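Local coordinates for NAD nucleotidase (Haemophilus influenzae, PDB 3ZU0), which degrades NAD to adenosine and nicotinamide riboside, and hydrolyses nucleoside 5'-monophosphates, AMP above all, using a pair of zinc ions, at residues H21-E26 with T73-F78; A68-T73 with G101-D106; V402-Q407 with Y509-N514; Y437-E442 with K529-P534. All coordinates share one frame; numbering follows the deposited sequence.

Two of the four contacts build the dimetal site of the calcineurin-like phosphoesterase part, and two lie in the C-terminal domain that binds the nucleoside. Interactions 1 and 2 share Thr73 and one zinc ion; their loops join through backbone pairs, with Ser23 N 2.9 Å from Ala71 O and His22 N 3.0 Å from Asp70 O. Interactions 3 and 4 meet in one sheet, where strands 508-514 and 435-442 are neighbours and Val511 N lies 2.8 Å from Tyr439 O. Between the pairs sits the bound adenosine nucleotide analogue: His103 of interaction 2 touches it, and the side chain of Asn514 of interaction 3 comes within about 4 Å of it. The centres of interactions 2 and 3 are about 29 Å apart.

Interaction 1. Residues H21-E26 with T73-F78; sequences HHSYLE and TGTLYF. With ZN (zinc ion), chain D.
The His22 ring has Thr73 O at its edge, exactly in plane, while Tyr24 takes Thr75 CG2 over one face and Tyr77 takes Leu25 over one face and the Glu26 carboxylate at its edge. Here a loop of the calcineurin-like phosphoesterase fold, carrying a zinc ligand, meets a second loop that runs into a short helix. His22 NE2 binds the zinc ion at 2.1 Å, and ND1 on the other side of the ring donates to Thr73 O at 2.9 Å, which fixes the ring's rotation; Asp20, Asp70 and His228 also bind this metal. Thr75 is the N-cap of the short helix: its OG1 donates to Ser23 O (2.6 Å), from above the carbonyl plane, and accepts a weak bond from Tyr77 N. Leu25 CD2 sits 3.9 Å from the Tyr77 ring centroid. Ser23 OG accepts from Thr73 N and also bonds Asp86. Glu26, salt-bridged to Lys350, stretches out beyond CG (chi2 -176°) to place OE2 2.5 Å from Tyr77 OH, which donates to the anti side of OE2.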
loop_
_atom_site.group_PDB
_atom_site.type_symbol
_atom_site.label_atom_id
_atom_site.label_comp_id
_atom_site.label_asym_id
_atom_site.label_seq_id
_atom_site.Cartn_x
_atom_site.Cartn_y
_atom_site.Cartn_z
ATOM N N HIS A 21 19.792 -15.546 9.496
ATOM C CA HIS A 21 20.850 -16.154 10.311
ATOM C C HIS A 21 20.819 -15.580 11.728
ATOM O O HIS A 21 21.274 -16.227 12.671
ATOM C CB HIS A 21 22.238 -16.137 9.643
ATOM C CG HIS A 21 22.998 -14.860 9.805
ATOM N ND1 HIS A 21 22.983 -13.860 8.856
ATOM C CD2 HIS A 21 23.866 -14.455 10.768
ATOM C CE1 HIS A 21 23.780 -12.878 9.246
ATOM N NE2 HIS A 21 24.327 -13.216 10.402
ATOM N N HIS A 22 20.225 -14.391 11.871
ATOM C CA HIS A 22 19.989 -13.802 13.179
ATOM C C HIS A 22 21.232 -13.806 14.099
ATOM O O HIS A 22 21.121 -14.148 15.268
ATOM C CB HIS A 22 18.845 -14.534 13.886
ATOM C CG HIS A 22 17.481 -14.126 13.425
ATOM N ND1 HIS A 22 16.862 -12.972 13.859
ATOM C CD2 HIS A 22 16.616 -14.716 12.567
ATOM C CE1 HIS A 22 15.678 -12.866 13.283
ATOM N NE2 HIS A 22 15.499 -13.918 12.507
ATOM N N SER A 23 22.391 -13.417 13.577
ATOM C CA SER A 23 23.632 -13.355 14.377
ATOM C C SER A 23 24.046 -14.700 14.976
ATOM O O SER A 23 24.789 -14.747 15.966
ATOM C CB SER A 23 23.536 -12.306 15.489
ATOM O OG SER A 23 23.304 -11.004 14.964
ATOM N N TYR A 24 23.574 -15.799 14.385
ATOM C CA TYR A 24 24.046 -17.123 14.775
ATOM C C TYR A 24 25.379 -17.440 14.104
ATOM O O TYR A 24 25.440 -18.155 13.101
ATOM C CB TYR A 24 23.006 -18.197 14.444
ATOM C CG TYR A 24 22.019 -18.391 15.575
ATOM C CD1 TYR A 24 20.976 -17.496 15.768
ATOM C CD2 TYR A 24 22.150 -19.453 16.462
ATOM C CE1 TYR A 24 20.058 -17.670 16.807
ATOM C CE2 TYR A 24 21.262 -19.628 17.498
ATOM C CZ TYR A 24 20.217 -18.735 17.669
ATOM O OH TYR A 24 19.332 -18.916 18.703
ATOM N N LEU A 25 26.454 -16.910 14.667
ATOM C CA LEU A 25 27.765 -17.061 14.045
ATOM C C LEU A 25 28.355 -18.425 14.350
ATOM O O LEU A 25 29.080 -18.980 13.531
ATOM C CB LEU A 25 28.701 -15.950 14.514
ATOM C CG LEU A 25 28.679 -14.624 13.742
ATOM C CD1 LEU A 25 27.293 -14.220 13.278
ATOM C CD2 LEU A 25 29.321 -13.530 14.565
ATOM N N GLU A 26 28.027 -18.970 15.518
ATOM C CA GLU A 26 28.478 -20.316 15.906
ATOM C C GLU A 26 27.463 -21.406 15.554
ATOM O O GLU A 26 26.275 -21.126 15.390
ATOM C CB GLU A 26 28.685 -20.378 17.416
ATOM C CG GLU A 26 29.536 -19.285 17.991
ATOM C CD GLU A 26 29.770 -19.481 19.489
ATOM O OE1 GLU A 26 29.640 -20.640 19.962
ATOM O OE2 GLU A 26 30.078 -18.481 20.192
ATOM N N THR A 73 20.360 -9.579 15.012
ATOM C CA THR A 73 19.588 -9.735 16.242
ATOM C C THR A 73 19.288 -11.185 16.524
ATOM O O THR A 73 18.928 -11.944 15.618
ATOM C CB THR A 73 18.284 -8.900 16.303
ATOM O OG1 THR A 73 17.270 -9.526 15.509
ATOM C CG2 THR A 73 18.532 -7.443 15.833
ATOM N N GLY A 74 19.416 -11.565 17.789
ATOM C CA GLY A 74 19.048 -12.904 18.208
ATOM C C GLY A 74 20.076 -13.586 19.078
ATOM O O GLY A 74 19.770 -14.601 19.712
ATOM N N THR A 75 21.291 -13.038 19.100
ATOM C CA THR A 75 22.362 -13.561 19.933
ATOM C C THR A 75 23.240 -12.426 20.433
ATOM O O THR A 75 23.102 -11.277 20.007
ATOM C CB THR A 75 23.302 -14.541 19.184
ATOM O OG1 THR A 75 24.201 -13.793 18.367
ATOM C CG2 THR A 75 22.527 -15.553 18.329
ATOM N N LEU A 76 24.170 -12.771 21.320
ATOM C CA LEU A 76 25.099 -11.801 21.902
ATOM C C LEU A 76 26.038 -11.204 20.871
ATOM O O LEU A 76 26.585 -10.126 21.076
ATOM C CB LEU A 76 25.926 -12.470 23.012
ATOM C CG LEU A 76 25.199 -12.702 24.335
ATOM C CD1 LEU A 76 26.032 -13.614 25.258
ATOM C CD2 LEU A 76 24.903 -11.371 25.009
ATOM N N TYR A 77 26.240 -11.923 19.771
ATOM C CA TYR A 77 27.040 -11.409 18.674
ATOM C C TYR A 77 26.433 -10.145 18.098
ATOM O O TYR A 77 27.152 -9.305 17.556
ATOM C CB TYR A 77 27.223 -12.456 17.587
ATOM C CG TYR A 77 28.214 -13.516 17.968
ATOM C CD1 TYR A 77 29.565 -13.210 18.076
ATOM C CD2 TYR A 77 27.806 -14.817 18.222
ATOM C CE1 TYR A 77 30.488 -14.173 18.422
ATOM C CE2 TYR A 77 28.726 -15.793 18.584
ATOM C CZ TYR A 77 30.063 -15.455 18.677
ATOM O OH TYR A 77 30.984 -16.404 19.027
ATOM N N PHE A 78 25.118 -9.992 18.213
ATOM C CA PHE A 78 24.548 -8.709 17.831
ATOM C C PHE A 78 24.601 -7.728 18.999
ATOM O O PHE A 78 25.038 -6.586 18.854
ATOM C CB PHE A 78 23.096 -8.796 17.342
ATOM C CG PHE A 78 22.531 -7.449 17.036
ATOM C CD1 PHE A 78 22.932 -6.769 15.896
ATOM C CD2 PHE A 78 21.686 -6.814 17.929
ATOM C CE1 PHE A 78 22.452 -5.497 15.625
ATOM C CE2 PHE A 78 21.199 -5.545 17.661
ATOM C CZ PHE A 78 21.578 -4.894 16.514
HETATM ZN ZN ZN D . 13.833 -14.141 11.216
#

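Interaction 2. Residues A68-T73 with G101-D106; sequences AGDAIT and GNHEFD. With ZN (zinc ion), chain C; ZN (zinc ion), chain D; A12 (phosphomethylphosphonic acid adenosyl ester), chain F; PO4 (phosphate ion), chain E.
Asp70 reaches across to His103 N and shares a zinc ion with Asn102, as the bridging carboxylate of the dimetal centre characteristic of calcineurin-like phosphoesterases. Its CB stands 3.6 Å from the zinc ion that His22 also binds; beyond CG, the two oxygens divide the work. OD2 bridges both metals, at 2.1 Å from the zinc that Asn102 OD1 also binds and 2.4 Å from the one that His22 holds. OD1 accepts from His103 N at 3.0 Å, on the syn side but 30° out of the carboxylate plane. A phosphate oxygen is the second bridge, and phosphate O3 takes bonds from Asn102 ND2 and His103 NE2. His103 ND1 donates to Asp106 OD2 (2.7 Å). Glu104, bent at chi2 (70°), uses both syn lone pairs: OE1 accepts from Asp70 N at 2.9 Å and OE2 from Ala71 N, while Gly101 N fills the anti lone pair of OE1. The two loops follow parallel neighbouring strands 63-67 and 97-99 and lead into helices 76-79 and 108-116, with Ile72 and Glu104 packing on the latter.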
loop_
_atom_site.group_PDB
_atom_site.type_symbol
_atom_site.label_atom_id
_atom_site.label_comp_id
_atom_site.label_asym_id
_atom_site.label_seq_id
_atom_site.Cartn_x
_atom_site.Cartn_y
_atom_site.Cartn_z
ATOM N N ALA A 68 18.423 -13.368 2.315
ATOM C CA ALA A 68 17.048 -12.887 2.263
ATOM C C ALA A 68 16.571 -12.197 3.548
ATOM O O ALA A 68 15.370 -12.110 3.775
ATOM C CB ALA A 68 16.108 -14.042 1.906
ATOM N N GLY A 69 17.499 -11.744 4.396
ATOM C CA GLY A 69 17.153 -10.846 5.494
ATOM C C GLY A 69 17.165 -11.380 6.917
ATOM O O GLY A 69 17.232 -12.584 7.137
ATOM N N ASP A 70 17.045 -10.471 7.881
ATOM C CA ASP A 70 17.248 -10.785 9.305
ATOM C C ASP A 70 18.646 -11.356 9.492
ATOM O O ASP A 70 18.818 -12.461 10.019
ATOM C CB ASP A 70 16.209 -11.777 9.862
ATOM C CG ASP A 70 14.872 -11.141 10.140
ATOM O OD1 ASP A 70 14.727 -9.907 9.988
ATOM O OD2 ASP A 70 13.972 -11.884 10.577
ATOM N N ALA A 71 19.646 -10.602 9.049
ATOM C CA ALA A 71 21.025 -10.947 9.343
ATOM C C ALA A 71 21.273 -10.728 10.825
ATOM O O ALA A 71 22.001 -11.496 11.472
ATOM C CB ALA A 71 21.975 -10.086 8.514
ATOM N N ILE A 72 20.662 -9.689 11.379
ATOM C CA ILE A 72 20.995 -9.293 12.737
ATOM C C ILE A 72 19.899 -9.497 13.762
ATOM O O ILE A 72 18.710 -9.549 13.434
ATOM C CB ILE A 72 21.471 -7.818 12.820
ATOM C CG1 ILE A 72 20.419 -6.867 12.222
ATOM C CG2 ILE A 72 22.805 -7.662 12.123
ATOM C CD1 ILE A 72 20.571 -5.416 12.663
ATOM N N THR A 73 20.360 -9.579 15.012
ATOM C CA THR A 73 19.588 -9.735 16.242
ATOM C C THR A 73 19.288 -11.185 16.524
ATOM O O THR A 73 18.928 -11.944 15.618
ATOM C CB THR A 73 18.284 -8.900 16.303
ATOM O OG1 THR A 73 17.270 -9.526 15.509
ATOM C CG2 THR A 73 18.532 -7.443 15.833
ATOM N N GLY A 101 15.135 -7.350 6.445
ATOM C CA GLY A 101 14.059 -8.051 7.111
ATOM C C GLY A 101 13.375 -7.187 8.166
ATOM O O GLY A 101 13.599 -5.990 8.222
ATOM N N ASN A 102 12.529 -7.776 9.002
ATOM C CA ASN A 102 11.881 -6.986 10.039
ATOM C C ASN A 102 12.827 -6.662 11.204
ATOM O O ASN A 102 12.818 -5.558 11.728
ATOM C CB ASN A 102 10.599 -7.660 10.547
ATOM C CG ASN A 102 10.810 -9.111 10.911
ATOM O OD1 ASN A 102 11.537 -9.823 10.235
ATOM N ND2 ASN A 102 10.187 -9.552 12.004
ATOM N N HIS A 103 13.643 -7.629 11.610
ATOM C CA HIS A 103 14.558 -7.416 12.752
ATOM C C HIS A 103 15.721 -6.486 12.473
ATOM O O HIS A 103 16.409 -6.061 13.380
ATOM C CB HIS A 103 15.029 -8.747 13.338
ATOM C CG HIS A 103 13.920 -9.529 13.969
ATOM N ND1 HIS A 103 13.506 -9.316 15.266
ATOM C CD2 HIS A 103 13.092 -10.472 13.460
ATOM C CE1 HIS A 103 12.484 -10.111 15.537
ATOM N NE2 HIS A 103 12.219 -10.828 14.461
ATOM N N GLU A 104 15.922 -6.133 11.216
ATOM C CA GLU A 104 16.922 -5.120 10.879
ATOM C C GLU A 104 16.639 -3.782 11.563
ATOM O O GLU A 104 17.555 -2.989 11.792
ATOM C CB GLU A 104 16.979 -4.914 9.354
ATOM C CG GLU A 104 18.199 -5.538 8.677
ATOM C CD GLU A 104 18.151 -7.046 8.657
ATOM O OE1 GLU A 104 17.167 -7.615 8.125
ATOM O OE2 GLU A 104 19.112 -7.678 9.146
ATOM N N PHE A 105 15.371 -3.527 11.892
ATOM C CA PHE A 105 14.995 -2.254 12.512
ATOM C C PHE A 105 14.816 -2.300 14.018
ATOM O O PHE A 105 14.380 -1.319 14.609
ATOM C CB PHE A 105 13.714 -1.716 11.874
ATOM C CG PHE A 105 13.900 -1.262 10.482
ATOM C CD1 PHE A 105 14.362 0.010 10.224
ATOM C CD2 PHE A 105 13.634 -2.113 9.420
ATOM C CE1 PHE A 105 14.547 0.439 8.925
ATOM C CE2 PHE A 105 13.807 -1.699 8.119
ATOM C CZ PHE A 105 14.267 -0.422 7.862
ATOM N N ASP A 106 15.158 -3.432 14.631
ATOM C CA ASP A 106 14.930 -3.654 16.056
ATOM C C ASP A 106 15.637 -2.626 16.939
ATOM O O ASP A 106 15.210 -2.363 18.060
ATOM C CB ASP A 106 15.394 -5.055 16.452
ATOM C CG ASP A 106 14.314 -6.098 16.260
ATOM O OD1 ASP A 106 13.280 -5.774 15.628
ATOM O OD2 ASP A 106 14.492 -7.246 16.724
HETATM ZN ZN ZN C . 12.059 -11.767 9.821
HETATM ZN ZN ZN D . 13.833 -14.141 11.216
HETATM P PB A12 F . 12.288 -13.742 17.086
HETATM O O1B A12 F . 12.448 -14.994 18.026
HETATM O O2B A12 F . 13.061 -12.615 17.735
HETATM O O3B A12 F . 12.846 -14.017 15.744
HETATM P PA A12 F . 9.883 -12.581 18.341
HETATM O O1A A12 F . 10.894 -12.816 19.483
HETATM O O2A A12 F . 8.395 -12.903 18.646
HETATM C C3A A12 F . 10.648 -13.280 16.990
HETATM O "O5'" A12 F . 10.264 -11.066 17.879
HETATM C "C5'" A12 F . 9.351 -10.050 18.114
HETATM C "C4'" A12 F . 9.083 -9.694 19.485
HETATM O "O4'" A12 F . 10.309 -9.136 20.034
HETATM C "C3'" A12 F . 8.182 -8.539 19.575
HETATM O "O3'" A12 F . 6.856 -8.848 19.451
HETATM C "C2'" A12 F . 8.497 -7.958 20.910
HETATM O "O2'" A12 F . 7.796 -8.581 21.907
HETATM C "C1'" A12 F . 9.956 -8.215 21.046
HETATM N N9 A12 F . 10.694 -6.994 20.866
HETATM C C8 A12 F . 11.216 -6.533 19.703
HETATM N N7 A12 F . 11.802 -5.371 19.971
HETATM C C5 A12 F . 11.670 -5.082 21.320
HETATM C C6 A12 F . 12.094 -4.019 22.164
HETATM N N6 A12 F . 12.810 -2.909 21.698
HETATM N N1 A12 F . 11.790 -4.089 23.449
HETATM C C2 A12 F . 11.095 -5.099 23.949
HETATM N N3 A12 F . 10.673 -6.123 23.192
HETATM C C4 A12 F . 10.957 -6.121 21.882
HETATM P P PO4 E . 11.009 -13.552 12.411
HETATM O O1 PO4 E . 9.943 -14.584 12.080
HETATM O O2 PO4 E . 11.804 -13.290 11.145
HETATM O O3 PO4 E . 10.274 -12.279 12.804
HETATM O O4 PO4 E . 11.925 -14.036 13.511
#

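Interaction 3. Residues V402-Q407 with Y509-N514; sequences VDLTIQ and YLVGTN
Tyr509 begins the run along the second of two neighbouring parallel strands in the C-terminal domain's mixed sheet, its CB 4.3 Å from Leu404 CD1 and its ring edge next to Asp403 CB. At Leu510 the backbone is gripped twice by one residue: its N donates to Asp403 OD2 at 3.0 Å, nearly straight (169°) and on the anti lone pair, and its O accepts from Asp403 N. Its CG packs 3.9 Å from Val402 CG2. Val511 lies side by side with Leu404, both pointing the same way, with CG2 3.8 Å from Leu404 CD2. Gly512 pairs in parallel with Thr405; its O accepts from Ile406 N at 2.9 Å. Thr513 has OG1 anti to its own N (chi1 -171°), which puts the hydroxyl where it donates to Ile406 O at 2.7 Å. Last, Asn514 ND2 donates to Gln407 OE1 (2.9 Å) from above that carbonyl plane, the amides turned 77° apart, while its OD1 caps Val517 N. Side-chain bonds thus supplement the backbone pairing at both ends, the far one leading into helix 515-518, which probably lines the substrate site.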
loop_
_atom_site.group_PDB
_atom_site.type_symbol
_atom_site.label_atom_id
_atom_site.label_comp_id
_atom_site.label_asym_id
_atom_site.label_seq_id
_atom_site.Cartn_x
_atom_site.Cartn_y
_atom_site.Cartn_z
ATOM N N VAL A 402 7.538 4.921 41.353
ATOM C CA VAL A 402 6.473 4.397 40.507
ATOM C C VAL A 402 5.482 3.527 41.306
ATOM O O VAL A 402 5.876 2.866 42.257
ATOM C CB VAL A 402 7.103 3.612 39.313
ATOM C CG1 VAL A 402 6.278 2.436 38.948
ATOM C CG2 VAL A 402 7.328 4.530 38.106
ATOM N N ASP A 403 4.202 3.543 40.928
ATOM C CA ASP A 403 3.194 2.694 41.557
ATOM C C ASP A 403 3.158 1.273 41.003
ATOM O O ASP A 403 2.611 0.362 41.630
ATOM C CB ASP A 403 1.799 3.296 41.393
ATOM C CG ASP A 403 1.615 4.577 42.195
ATOM O OD1 ASP A 403 1.864 4.555 43.419
ATOM O OD2 ASP A 403 1.235 5.607 41.591
ATOM N N LEU A 404 3.764 1.065 39.843
ATOM C CA LEU A 404 3.377 -0.080 39.032
ATOM C C LEU A 404 4.244 -0.092 37.795
ATOM O O LEU A 404 4.511 0.963 37.233
ATOM C CB LEU A 404 1.926 0.180 38.665
ATOM C CG LEU A 404 0.869 -0.517 37.846
ATOM C CD1 LEU A 404 -0.378 0.326 38.046
ATOM C CD2 LEU A 404 1.236 -0.578 36.384
ATOM N N THR A 405 4.719 -1.269 37.393
ATOM C CA THR A 405 5.443 -1.408 36.131
ATOM C C THR A 405 4.834 -2.516 35.294
ATOM O O THR A 405 4.287 -3.476 35.837
ATOM C CB THR A 405 6.925 -1.772 36.311
ATOM O OG1 THR A 405 7.026 -3.012 37.020
ATOM C CG2 THR A 405 7.688 -0.681 37.032
ATOM N N ILE A 406 4.927 -2.363 33.974
ATOM C CA ILE A 406 4.491 -3.367 33.013
ATOM C C ILE A 406 5.623 -3.643 32.032
ATOM O O ILE A 406 6.223 -2.706 31.512
ATOM C CB ILE A 406 3.296 -2.870 32.186
ATOM C CG1 ILE A 406 2.136 -2.477 33.095
ATOM C CG2 ILE A 406 2.867 -3.930 31.144
ATOM C CD1 ILE A 406 1.940 -3.443 34.259
ATOM N N GLN A 407 5.902 -4.927 31.787
ATOM C CA GLN A 407 6.940 -5.355 30.861
ATOM C C GLN A 407 6.346 -6.416 29.959
ATOM O O GLN A 407 5.605 -7.284 30.421
ATOM C CB GLN A 407 8.148 -5.928 31.628
ATOM C CG GLN A 407 9.234 -6.582 30.753
ATOM C CD GLN A 407 10.081 -5.560 30.034
ATOM O OE1 GLN A 407 9.904 -4.362 30.221
ATOM N NE2 GLN A 407 11.014 -6.022 29.215
ATOM N N TYR A 509 -2.358 6.725 38.371
ATOM C CA TYR A 509 -1.182 5.962 38.780
ATOM C C TYR A 509 0.058 6.377 37.995
ATOM O O TYR A 509 -0.026 6.695 36.802
ATOM C CB TYR A 509 -1.424 4.470 38.586
ATOM C CG TYR A 509 -2.571 3.905 39.383
ATOM C CD1 TYR A 509 -2.393 3.488 40.697
ATOM C CD2 TYR A 509 -3.833 3.764 38.815
ATOM C CE1 TYR A 509 -3.448 2.948 41.428
ATOM C CE2 TYR A 509 -4.893 3.228 39.538
ATOM C CZ TYR A 509 -4.696 2.825 40.844
ATOM O OH TYR A 509 -5.748 2.294 41.556
ATOM N N LEU A 510 1.211 6.365 38.664
ATOM C CA LEU A 510 2.473 6.533 37.978
ATOM C C LEU A 510 2.910 5.150 37.506
ATOM O O LEU A 510 3.172 4.256 38.317
ATOM C CB LEU A 510 3.536 7.153 38.889
ATOM C CG LEU A 510 4.822 7.567 38.166
ATOM C CD1 LEU A 510 4.515 8.583 37.070
ATOM C CD2 LEU A 510 5.896 8.122 39.115
ATOM N N VAL A 511 2.978 4.975 36.192
ATOM C CA VAL A 511 3.275 3.673 35.614
ATOM C C VAL A 511 4.646 3.667 34.958
ATOM O O VAL A 511 4.983 4.556 34.178
ATOM C CB VAL A 511 2.181 3.263 34.596
ATOM C CG1 VAL A 511 2.566 1.979 33.839
ATOM C CG2 VAL A 511 0.856 3.091 35.313
ATOM N N GLY A 512 5.440 2.651 35.279
ATOM C CA GLY A 512 6.733 2.473 34.649
ATOM C C GLY A 512 6.700 1.353 33.622
ATOM O O GLY A 512 5.964 0.387 33.771
ATOM N N THR A 513 7.504 1.484 32.574
ATOM C CA THR A 513 7.559 0.472 31.520
ATOM C C THR A 513 8.794 0.722 30.658
ATOM O O THR A 513 9.611 1.565 31.003
ATOM C CB THR A 513 6.264 0.468 30.685
ATOM O OG1 THR A 513 6.252 -0.669 29.805
ATOM C CG2 THR A 513 6.083 1.795 29.906
ATOM N N ASN A 514 8.975 -0.026 29.572
ATOM C CA ASN A 514 10.121 0.240 28.704
ATOM C C ASN A 514 9.707 1.144 27.538
ATOM O O ASN A 514 8.524 1.211 27.179
ATOM C CB ASN A 514 10.760 -1.065 28.203
ATOM C CG ASN A 514 9.857 -1.833 27.259
ATOM O OD1 ASN A 514 9.562 -1.368 26.167
ATOM N ND2 ASN A 514 9.415 -3.007 27.674
#

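Interaction 4. Residues Y437-E442 with K529-P534; sequences YTYKME and KLFNDP
The strand 437-442 runs past the end of helix 525-530, its Tyr439 CA 8.1 Å from Leu530 CA, and no hydrogen bond crosses; just there the chain leaves the helix through a type II beta turn, Leu530 to Asp533. The C-terminal end of a helix and its following turn thus pack on a sheet, in the C-terminal domain of the 5'-nucleotidase family, against Tyr437, Tyr439 and Met441 on one face of the strand. Tyr439 is the middle piece: Tyr437 CE1 lies over one face of its ring, and Leu530 CB lies over the other, making a CH-pi contact 4.1 Å from the centroid and 23° off the normal. Its hydroxyl, bonded to Ala518 O of the segment that probably binds the substrate, comes up against the Phe531 backbone, 3.2 Å from CA, and lies at the edge of the Phe531 ring, near its plane. Tyr437 and Phe531 cross at about a right angle, Tyr437 OH being 3.7 Å from Phe531 CD1. Phe527, from within the same helix, also meets the Tyr439 ring, and Leu445 of helix 443-460 touches Leu530. At the other end of the contact, Met441 bends at chi3 (-70°), carrying its methyl CE to within 3.6 Å of Leu530 CD2, with SD 3.8 Å from Leu530 CD2.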
loop_
_atom_site.group_PDB
_atom_site.type_symbol
_atom_site.label_atom_id
_atom_site.label_comp_id
_atom_site.label_asym_id
_atom_site.label_seq_id
_atom_site.Cartn_x
_atom_site.Cartn_y
_atom_site.Cartn_z
ATOM N N TYR A 437 10.641 4.161 30.904
ATOM C CA TYR A 437 9.724 5.234 30.563
ATOM C C TYR A 437 8.569 5.215 31.559
ATOM O O TYR A 437 8.167 4.149 32.004
ATOM C CB TYR A 437 9.210 5.016 29.133
ATOM C CG TYR A 437 8.592 6.230 28.484
ATOM C CD1 TYR A 437 7.286 6.606 28.782
ATOM C CD2 TYR A 437 9.310 7.002 27.577
ATOM C CE1 TYR A 437 6.710 7.718 28.201
ATOM C CE2 TYR A 437 8.737 8.123 26.990
ATOM C CZ TYR A 437 7.429 8.472 27.309
ATOM O OH TYR A 437 6.831 9.569 26.740
ATOM N N THR A 438 8.044 6.387 31.929
ATOM C CA THR A 438 6.912 6.456 32.862
ATOM C C THR A 438 5.755 7.325 32.353
ATOM O O THR A 438 5.968 8.305 31.643
ATOM C CB THR A 438 7.334 6.990 34.255
ATOM O OG1 THR A 438 7.761 8.355 34.143
ATOM C CG2 THR A 438 8.462 6.150 34.856
ATOM N N TYR A 439 4.536 6.962 32.736
ATOM C CA TYR A 439 3.344 7.765 32.465
ATOM C C TYR A 439 2.569 8.026 33.758
ATOM O O TYR A 439 2.704 7.297 34.740
ATOM C CB TYR A 439 2.394 7.036 31.515
ATOM C CG TYR A 439 2.785 7.005 30.049
ATOM C CD1 TYR A 439 2.822 8.173 29.294
ATOM C CD2 TYR A 439 3.066 5.795 29.408
ATOM C CE1 TYR A 439 3.156 8.148 27.943
ATOM C CE2 TYR A 439 3.401 5.756 28.051
ATOM C CZ TYR A 439 3.439 6.937 27.329
ATOM O OH TYR A 439 3.763 6.916 25.989
ATOM N N LYS A 440 1.742 9.062 33.746
ATOM C CA LYS A 440 0.758 9.262 34.800
ATOM C C LYS A 440 -0.598 9.061 34.140
ATOM O O LYS A 440 -0.967 9.797 33.234
ATOM C CB LYS A 440 0.896 10.665 35.394
ATOM C CG LYS A 440 0.066 10.927 36.647
ATOM C CD LYS A 440 0.642 10.219 37.870
ATOM C CE LYS A 440 -0.005 10.724 39.153
ATOM N NZ LYS A 440 0.174 12.195 39.262
ATOM N N MET A 441 -1.334 8.046 34.566
ATOM C CA MET A 441 -2.501 7.622 33.820
ATOM C C MET A 441 -3.506 6.969 34.735
ATOM O O MET A 441 -3.144 6.353 35.728
ATOM C CB MET A 441 -2.101 6.646 32.684
ATOM C CG MET A 441 -1.512 5.320 33.157
ATOM S SD MET A 441 -0.692 4.338 31.854
ATOM C CE MET A 441 -2.098 3.836 30.872
ATOM N N GLU A 442 -4.773 7.086 34.365
ATOM C CA GLU A 442 -5.864 6.686 35.218
ATOM C C GLU A 442 -6.078 5.164 35.196
ATOM O O GLU A 442 -5.665 4.478 34.254
ATOM C CB GLU A 442 -7.129 7.472 34.818
ATOM C CG GLU A 442 -6.906 9.023 34.692
ATOM C CD GLU A 442 -6.212 9.440 33.386
ATOM O OE1 GLU A 442 -6.461 8.776 32.367
ATOM O OE2 GLU A 442 -5.416 10.407 33.357
ATOM N N LYS A 529 -1.372 5.998 22.244
ATOM C CA LYS A 529 -2.238 7.177 22.245
ATOM C C LYS A 529 -1.740 8.214 23.253
ATOM O O LYS A 529 -1.830 9.410 23.006
ATOM C CB LYS A 529 -3.681 6.786 22.566
ATOM C CG LYS A 529 -4.290 5.770 21.604
ATOM C CD LYS A 529 -5.626 5.239 22.128
ATOM C CE LYS A 529 -5.984 3.887 21.510
ATOM N NZ LYS A 529 -6.838 3.084 22.435
ATOM N N LEU A 530 -1.205 7.740 24.381
ATOM C CA LEU A 530 -0.686 8.602 25.443
ATOM C C LEU A 530 0.613 9.288 25.056
ATOM O O LEU A 530 0.918 10.379 25.526
ATOM C CB LEU A 530 -0.431 7.784 26.713
ATOM C CG LEU A 530 -1.570 7.506 27.695
ATOM C CD1 LEU A 530 -2.824 6.999 27.013
ATOM C CD2 LEU A 530 -1.100 6.538 28.761
ATOM N N PHE A 531 1.392 8.631 24.208
ATOM C CA PHE A 531 2.723 9.110 23.852
ATOM C C PHE A 531 2.659 10.505 23.239
ATOM O O PHE A 531 1.838 10.775 22.365
ATOM C CB PHE A 531 3.390 8.118 22.891
ATOM C CG PHE A 531 4.834 8.424 22.598
ATOM C CD1 PHE A 531 5.821 8.124 23.520
ATOM C CD2 PHE A 531 5.204 9.002 21.394
ATOM C CE1 PHE A 531 7.153 8.404 23.252
ATOM C CE2 PHE A 531 6.526 9.279 21.119
ATOM C CZ PHE A 531 7.503 8.978 22.052
ATOM N N ASN A 532 3.522 11.391 23.714
ATOM C CA ASN A 532 3.584 12.752 23.196
ATOM C C ASN A 532 2.277 13.536 23.398
ATOM O O ASN A 532 1.891 14.359 22.562
ATOM C CB ASN A 532 3.973 12.727 21.720
ATOM C CG ASN A 532 4.322 14.101 21.187
ATOM O OD1 ASN A 532 4.892 14.931 21.902
ATOM N ND2 ASN A 532 3.969 14.355 19.926
ATOM N N ASP A 533 1.601 13.262 24.511
ATOM C CA ASP A 533 0.394 13.983 24.901
ATOM C C ASP A 533 0.541 14.388 26.362
ATOM O O ASP A 533 0.267 13.575 27.256
ATOM C CB ASP A 533 -0.848 13.106 24.722
ATOM C CG ASP A 533 -2.116 13.754 25.280
ATOM O OD1 ASP A 533 -2.026 14.793 25.964
ATOM O OD2 ASP A 533 -3.213 13.208 25.047
ATOM N N PRO A 534 0.962 15.651 26.603
ATOM C CA PRO A 534 1.321 16.254 27.896
ATOM C C PRO A 534 0.415 15.827 29.041
ATOM O O PRO A 534 0.868 15.714 30.178
ATOM C CB PRO A 534 1.142 17.750 27.633
ATOM C CG PRO A 534 1.473 17.901 26.197
ATOM C CD PRO A 534 1.007 16.644 25.511
#